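Local structure of putative beta-glucosidase (Bifidobacterium adolescentis, 5WAB) at residues A68-P73 / S352-T357; E84-V89 / V137-G142; T13-A18 / Q259-A264. The protein hydrolyses terminal beta-glucosidic linkages as a glycoside hydrolase of family 3, and probably also removes terminal alpha-L-arabinopyranosyl units from ginsenoside Rb2. One frame throughout, in Å; residues are numbered along the deposited sequence.

Contact 1: A68-P73 / S352-T357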
# COMPACT_ATOMS: atom_id res chain seq x y z
N ALA A 68 -15.62 -14.02 7.47
CA ALA A 68 -14.89 -13.94 6.21
C ALA A 68 -13.40 -14.12 6.50
O ALA A 68 -12.96 -14.01 7.64
CB ALA A 68 -15.16 -12.62 5.48
N THR A 69 -12.64 -14.38 5.44
CA THR A 69 -11.20 -14.53 5.57
C THR A 69 -10.55 -13.17 5.79
O THR A 69 -10.69 -12.27 4.96
CB THR A 69 -10.62 -15.21 4.34
OG1 THR A 69 -11.21 -16.51 4.19
CG2 THR A 69 -9.10 -15.33 4.47
N CYS A 70 -9.85 -13.02 6.91
CA CYS A 70 -9.13 -11.79 7.21
C CYS A 70 -7.72 -11.93 6.63
O CYS A 70 -6.86 -12.57 7.22
CB CYS A 70 -9.11 -11.52 8.71
SG CYS A 70 -8.27 -9.98 9.19
N PHE A 71 -7.50 -11.34 5.46
CA PHE A 71 -6.18 -11.38 4.86
C PHE A 71 -5.26 -10.39 5.56
O PHE A 71 -5.72 -9.47 6.25
CB PHE A 71 -6.28 -11.06 3.37
CG PHE A 71 -7.07 -12.08 2.60
CD1 PHE A 71 -6.46 -13.23 2.12
CD2 PHE A 71 -8.42 -11.89 2.35
CE1 PHE A 71 -7.19 -14.17 1.42
CE2 PHE A 71 -9.15 -12.82 1.65
CZ PHE A 71 -8.53 -13.96 1.18
N PRO A 72 -3.94 -10.54 5.41
CA PRO A 72 -3.03 -9.59 6.03
C PRO A 72 -3.27 -8.19 5.49
O PRO A 72 -3.44 -8.01 4.28
CB PRO A 72 -1.64 -10.11 5.63
CG PRO A 72 -1.88 -11.01 4.46
CD PRO A 72 -3.21 -11.62 4.72
N PRO A 73 -3.35 -7.19 6.38
CA PRO A 73 -3.44 -5.80 5.92
C PRO A 73 -2.26 -5.44 5.03
O PRO A 73 -1.19 -6.05 5.08
CB PRO A 73 -3.42 -5.00 7.23
CG PRO A 73 -4.04 -5.94 8.22
CD PRO A 73 -3.56 -7.31 7.83
N SER A 352 -12.81 -1.56 11.56
CA SER A 352 -12.32 -2.37 10.46
C SER A 352 -12.26 -3.85 10.81
O SER A 352 -11.63 -4.63 10.10
CB SER A 352 -10.93 -1.89 10.03
OG SER A 352 -9.98 -2.08 11.08
N HIS A 353 -12.92 -4.26 11.89
CA HIS A 353 -12.79 -5.62 12.38
C HIS A 353 -13.45 -6.61 11.42
O HIS A 353 -14.61 -6.42 11.02
CB HIS A 353 -13.40 -5.74 13.78
CG HIS A 353 -13.31 -7.11 14.37
ND1 HIS A 353 -12.11 -7.70 14.69
CD2 HIS A 353 -14.27 -7.99 14.72
CE1 HIS A 353 -12.33 -8.89 15.20
NE2 HIS A 353 -13.64 -9.10 15.23
N ILE A 354 -12.71 -7.65 11.05
CA ILE A 354 -13.25 -8.77 10.29
C ILE A 354 -13.30 -9.98 11.22
O ILE A 354 -12.28 -10.37 11.79
CB ILE A 354 -12.39 -9.09 9.05
CG1 ILE A 354 -12.44 -7.95 8.04
CG2 ILE A 354 -12.82 -10.40 8.41
CD1 ILE A 354 -11.63 -8.24 6.80
N THR A 355 -14.48 -10.56 11.37
CA THR A 355 -14.61 -11.80 12.13
C THR A 355 -14.02 -12.94 11.31
O THR A 355 -14.64 -13.35 10.31
CB THR A 355 -16.06 -12.10 12.47
OG1 THR A 355 -16.58 -11.07 13.33
CG2 THR A 355 -16.18 -13.44 13.17
N PRO A 356 -12.87 -13.48 11.66
CA PRO A 356 -12.23 -14.48 10.79
C PRO A 356 -12.99 -15.79 10.78
O PRO A 356 -13.67 -16.16 11.74
CB PRO A 356 -10.84 -14.65 11.41
CG PRO A 356 -10.97 -14.23 12.83
CD PRO A 356 -12.14 -13.29 12.94
N THR A 357 -12.89 -16.49 9.64
CA THR A 357 -13.44 -17.84 9.57
C THR A 357 -12.72 -18.77 10.54
O THR A 357 -13.36 -19.59 11.20
CB THR A 357 -13.34 -18.38 8.14
OG1 THR A 357 -11.97 -18.36 7.72
CG2 THR A 357 -14.16 -17.51 7.19
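The methyl branch CG2 of I354 is the middle of this contact. With CG1 beside the backbone N (chi1 -66°), CG2 falls anti to it, reaches back to the loop 68-73 and meets C70 CB, I354 CG2 to C70 CB being 3.9 Å. It also lies beside the carbonyl of A68. P356 adds its ring to the same patch, and T357 turns its methyl CG2 onto the A68 carbonyl carbon, 3.5 Å away.

Outside this apolar layer the backbones pair. A68 N donates to T355 O over 3.1 Å, meeting the oxygen nearly along its C=O axis. Going back, A68 O takes a weak, bent bond from T357 N and also a CA-H...O contact from P356, whose CA stands 3.3 Å from A68 O.

At the polar edge the hydroxyls of T69 and T357 are hydrogen-bonded elsewhere: T69 OG1 to E96 on helix 83-99, T357 OG1 to Q474. Since Q474 also bonds to the backbone of C70, it bridges the two loops. One good backbone bond thus sets how the loops lie, and with Q474 gripping both, the join of the N-terminal barrel domain to the C-terminal domain does not rest on side-chain complementarity alone.

Contact 2: E84-V89 / V137-G142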
# COMPACT_ATOMS: atom_id res chain seq x y z
N GLU A 84 1.48 -11.39 -8.32
CA GLU A 84 0.70 -12.58 -8.60
C GLU A 84 0.01 -13.09 -7.34
O GLU A 84 -1.18 -13.43 -7.37
CB GLU A 84 1.59 -13.67 -9.21
CG GLU A 84 2.15 -13.35 -10.60
CD GLU A 84 3.38 -12.45 -10.55
OE1 GLU A 84 3.92 -12.25 -9.45
OE2 GLU A 84 3.81 -11.95 -11.61
N LEU A 85 0.71 -13.08 -6.21
CA LEU A 85 0.09 -13.50 -4.96
C LEU A 85 -1.00 -12.53 -4.53
O LEU A 85 -2.06 -12.94 -4.04
CB LEU A 85 1.15 -13.64 -3.87
CG LEU A 85 0.67 -13.85 -2.43
CD1 LEU A 85 -0.05 -15.16 -2.31
CD2 LEU A 85 1.86 -13.79 -1.48
N ILE A 86 -0.77 -11.22 -4.71
CA ILE A 86 -1.79 -10.23 -4.40
C ILE A 86 -2.99 -10.39 -5.32
O ILE A 86 -4.15 -10.28 -4.88
CB ILE A 86 -1.18 -8.82 -4.50
CG1 ILE A 86 -0.00 -8.68 -3.53
CG2 ILE A 86 -2.25 -7.74 -4.28
CD1 ILE A 86 0.82 -7.43 -3.73
N HIS A 87 -2.75 -10.69 -6.60
CA HIS A 87 -3.84 -10.97 -7.52
C HIS A 87 -4.65 -12.16 -7.05
O HIS A 87 -5.87 -12.22 -7.28
CB HIS A 87 -3.28 -11.23 -8.92
CG HIS A 87 -4.32 -11.47 -9.96
ND1 HIS A 87 -5.00 -12.67 -10.08
CD2 HIS A 87 -4.82 -10.67 -10.94
CE1 HIS A 87 -5.86 -12.60 -11.08
NE2 HIS A 87 -5.77 -11.39 -11.62
N GLN A 88 -4.00 -13.10 -6.39
CA GLN A 88 -4.67 -14.30 -5.90
C GLN A 88 -5.52 -14.01 -4.67
O GLN A 88 -6.60 -14.59 -4.51
CB GLN A 88 -3.61 -15.36 -5.61
CG GLN A 88 -4.13 -16.73 -5.33
CD GLN A 88 -3.03 -17.76 -5.32
OE1 GLN A 88 -1.88 -17.46 -5.66
NE2 GLN A 88 -3.36 -18.99 -4.95
N VAL A 89 -5.04 -13.13 -3.78
CA VAL A 89 -5.85 -12.65 -2.66
C VAL A 89 -7.12 -11.97 -3.15
O VAL A 89 -8.19 -12.12 -2.56
CB VAL A 89 -5.01 -11.70 -1.77
CG1 VAL A 89 -5.87 -11.13 -0.65
CG2 VAL A 89 -3.81 -12.42 -1.19
N VAL A 137 -2.42 -3.23 -7.64
CA VAL A 137 -3.17 -3.56 -8.85
C VAL A 137 -3.64 -5.01 -8.82
O VAL A 137 -4.65 -5.35 -9.44
CB VAL A 137 -2.31 -3.28 -10.10
CG1 VAL A 137 -1.10 -4.20 -10.14
CG2 VAL A 137 -3.14 -3.41 -11.39
N GLY A 138 -2.93 -5.87 -8.08
CA GLY A 138 -3.37 -7.25 -7.96
C GLY A 138 -4.73 -7.39 -7.31
O GLY A 138 -5.49 -8.30 -7.65
N ILE A 139 -5.06 -6.49 -6.38
CA ILE A 139 -6.38 -6.52 -5.75
C ILE A 139 -7.46 -6.17 -6.77
O ILE A 139 -8.49 -6.85 -6.85
CB ILE A 139 -6.42 -5.58 -4.53
CG1 ILE A 139 -5.44 -6.07 -3.46
CG2 ILE A 139 -7.81 -5.53 -3.95
CD1 ILE A 139 -5.76 -7.45 -2.92
N VAL A 140 -7.24 -5.10 -7.54
CA VAL A 140 -8.24 -4.67 -8.52
C VAL A 140 -8.43 -5.73 -9.60
O VAL A 140 -9.55 -6.16 -9.90
CB VAL A 140 -7.83 -3.32 -9.14
CG1 VAL A 140 -8.79 -2.93 -10.24
CG2 VAL A 140 -7.78 -2.23 -8.06
N ALA A 141 -7.33 -6.16 -10.23
CA ALA A 141 -7.42 -7.15 -11.30
C ALA A 141 -7.94 -8.48 -10.77
O ALA A 141 -8.71 -9.17 -11.45
CB ALA A 141 -6.07 -7.34 -11.97
N GLY A 142 -7.53 -8.86 -9.56
CA GLY A 142 -7.96 -10.14 -9.01
C GLY A 142 -9.44 -10.18 -8.70
O GLY A 142 -10.14 -11.11 -9.09
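The imidazole of H87 is the one ring in the contact, and one of its faces rests on bare backbone. G142 CA stands over the middle of that face, 3.7 Å from the ring centroid and 12° off the normal, a clear CH-pi contact. A141 approaches from the same helix: its CB lies 3.7 Å from H87 CD2, while its carbonyl oxygen sits obliquely to the ring. The side chain reaches this place because CG is anti to the backbone N (chi1 -178°), which carries the ring across to helix 129-144.

Next to the ring the two backbones come together at the glycines. H87 CA points its hydrogen almost straight at G138 O, 3.1 Å away, and one turn on G142 CA approaches H87 O at 3.4 Å. Both are CA-H...O contacts. A beta carbon on G138 would run into H87 N and I86 CG2, and one on G142 would run into H87 O, so the absence of side chains at these two positions is what lets the axes of the short segments close to 6.9 Å.

On the buried flank I86 and I139 cross at about a right angle, with I86 CG2 on I139 CG1 at 3.7 Å. V89 CG1 touches the tip of I139 more loosely. Around this flank, W125 packs on I86 and P108 on I139, while helix 301-313 lies against V89.

The segments cross at -45° with their N-to-C directions running broadly the same way. Glycines one turn apart, G138 and G142, with CA-H...O contacts beside them make this a close GxxxG-type helix crossing, here between two helices of the family 3 TIM-barrel-like domain.

Contact 3: T13-A18 / Q259-A264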
# COMPACT_ATOMS: atom_id res chain seq x y z
N THR A 13 -36.75 8.34 -15.74
CA THR A 13 -37.21 9.71 -15.58
C THR A 13 -36.11 10.54 -14.91
O THR A 13 -35.08 10.02 -14.48
CB THR A 13 -38.49 9.77 -14.75
OG1 THR A 13 -38.20 9.42 -13.39
CG2 THR A 13 -39.53 8.80 -15.28
N LEU A 14 -36.33 11.86 -14.84
CA LEU A 14 -35.37 12.72 -14.17
C LEU A 14 -35.19 12.32 -12.71
O LEU A 14 -34.06 12.26 -12.22
CB LEU A 14 -35.80 14.18 -14.28
CG LEU A 14 -34.91 15.21 -13.57
CD1 LEU A 14 -33.52 15.22 -14.17
CD2 LEU A 14 -35.55 16.58 -13.67
N GLU A 15 -36.29 12.05 -12.01
CA GLU A 15 -36.19 11.69 -10.60
C GLU A 15 -35.43 10.39 -10.42
O GLU A 15 -34.68 10.22 -9.45
CB GLU A 15 -37.58 11.59 -9.97
CG GLU A 15 -38.31 12.91 -9.80
CD GLU A 15 -39.06 13.33 -11.06
OE1 GLU A 15 -38.94 12.65 -12.10
OE2 GLU A 15 -39.78 14.35 -10.99
N GLU A 16 -35.61 9.44 -11.35
CA GLU A 16 -34.87 8.19 -11.28
C GLU A 16 -33.39 8.40 -11.59
O GLU A 16 -32.53 7.76 -10.98
CB GLU A 16 -35.49 7.16 -12.21
CG GLU A 16 -36.85 6.69 -11.72
CD GLU A 16 -37.62 5.89 -12.75
OE1 GLU A 16 -37.30 6.01 -13.96
OE2 GLU A 16 -38.53 5.13 -12.36
N LYS A 17 -33.08 9.28 -12.54
CA LYS A 17 -31.68 9.58 -12.83
C LYS A 17 -30.99 10.17 -11.61
O LYS A 17 -29.90 9.74 -11.23
CB LYS A 17 -31.58 10.55 -14.00
CG LYS A 17 -31.99 10.00 -15.34
CD LYS A 17 -31.80 11.08 -16.40
CE LYS A 17 -32.33 10.65 -17.73
NZ LYS A 17 -32.19 11.74 -18.74
N ALA A 18 -31.62 11.17 -10.98
CA ALA A 18 -31.02 11.83 -9.83
C ALA A 18 -30.88 10.89 -8.64
O ALA A 18 -29.92 11.01 -7.87
CB ALA A 18 -31.82 13.06 -9.43
N GLN A 259 -32.15 18.08 -4.76
CA GLN A 259 -31.25 19.14 -5.21
C GLN A 259 -30.70 18.86 -6.60
O GLN A 259 -30.49 19.80 -7.38
CB GLN A 259 -30.11 19.32 -4.20
CG GLN A 259 -30.58 19.66 -2.80
CD GLN A 259 -29.45 19.75 -1.80
OE1 GLN A 259 -28.27 19.76 -2.16
NE2 GLN A 259 -29.80 19.81 -0.52
N ILE A 260 -30.47 17.59 -6.94
CA ILE A 260 -30.04 17.27 -8.30
C ILE A 260 -31.17 17.55 -9.29
O ILE A 260 -30.95 18.07 -10.38
CB ILE A 260 -29.56 15.81 -8.39
CG1 ILE A 260 -28.47 15.54 -7.35
CG2 ILE A 260 -29.08 15.49 -9.82
CD1 ILE A 260 -27.21 16.40 -7.51
N VAL A 261 -32.41 17.20 -8.90
CA VAL A 261 -33.56 17.40 -9.78
C VAL A 261 -33.78 18.89 -10.04
O VAL A 261 -33.98 19.31 -11.19
CB VAL A 261 -34.81 16.75 -9.18
CG1 VAL A 261 -36.03 17.03 -10.04
CG2 VAL A 261 -34.60 15.26 -9.03
N TYR A 262 -33.77 19.69 -8.98
CA TYR A 262 -33.97 21.13 -9.12
C TYR A 262 -32.87 21.75 -9.97
O TYR A 262 -33.14 22.56 -10.87
CB TYR A 262 -34.01 21.78 -7.74
CG TYR A 262 -35.23 21.38 -6.94
CD1 TYR A 262 -36.43 21.08 -7.56
CD2 TYR A 262 -35.17 21.28 -5.55
CE1 TYR A 262 -37.54 20.71 -6.83
CE2 TYR A 262 -36.27 20.90 -4.82
CZ TYR A 262 -37.46 20.62 -5.46
OH TYR A 262 -38.56 20.24 -4.73
N ALA A 263 -31.61 21.39 -9.69
CA ALA A 263 -30.48 21.94 -10.43
C ALA A 263 -30.49 21.50 -11.89
O ALA A 263 -30.06 22.26 -12.77
CB ALA A 263 -29.16 21.55 -9.76
N ALA A 264 -30.96 20.28 -12.16
CA ALA A 264 -31.08 19.82 -13.54
C ALA A 264 -32.16 20.56 -14.31
O ALA A 264 -32.14 20.55 -15.54
CB ALA A 264 -31.36 18.32 -13.57
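A capping box starts the short N-terminal helix 14-19, which lies across helix 257-265. T13 is the N-cap: its OG1 accepts from E16 N at 3.3 Å, and in return E16 OE1 takes the N-H of T13 at 3.0 Å, met from above the carboxylate plane. Both bonds are fairly straight. E16 OE1 also pairs with K35, so the oxygen that completes the box carries a salt bridge as well.

The side of the helix turned to 259-264 is apolar. V261 sits between two residues one turn apart, offering a different methyl to each. CG1, anti to the backbone N (chi1 176°), meets L14 CD2 at 3.7 Å, and CG2, beside the backbone N, meets A18 CB at 3.6 Å. L14 and V261 cross obliquely. The other branch of L14 runs toward the C-terminal end of the partner segment, where L14 CD1 lies 3.8 Å from A264 CB. At the opposite end of the patch A18 CB also touches I260 CG2 at 3.7 Å; the methyl of this alanine thus packs against two branched side chains at once. I260 then leads its longer branch away from helix 14-19.

Beyond the touching atoms, L274 of helix 271-292 lies against L14, I260 and A264, closing the patch from a third helix. That helix also receives K17, whose ammonium forms a salt bridge with D275. On the outer side E15 lays its aliphatic part near V261, and its carboxylate makes a long, weak ion pair with R265.

With a crossing angle of 125° and axes 9.0 Å apart, this is ordinary side-chain packing of two helices: a capping-box helix near the N terminus packed obliquely on helix 257-265, with helix 271-292 beside it.

How the contacts relate
From the N terminus, segment 13-18 starts helix 14-19 and meets 259-264, 241 residues on at the closest ends, closing contact 3 onto helix 257-265. Inside that loop, contact 2 closes a much shorter one, between helices 83-99 and 129-144, which precede the neighbouring parallel strands 102-106 and 149-155 of the barrel domain. Contact 1 starts within the loop of contact 3 but ends beyond it, joining the N- and C-terminal family 3 domains; contacts 1 and 3 therefore cross, while contact 2 nests in both. Contacts 1 and 2 touch directly, F71 CD1 lying 3.5 Å from V89 CG1. Contact 3 stands apart, its centre about 38 Å from that of contact 2.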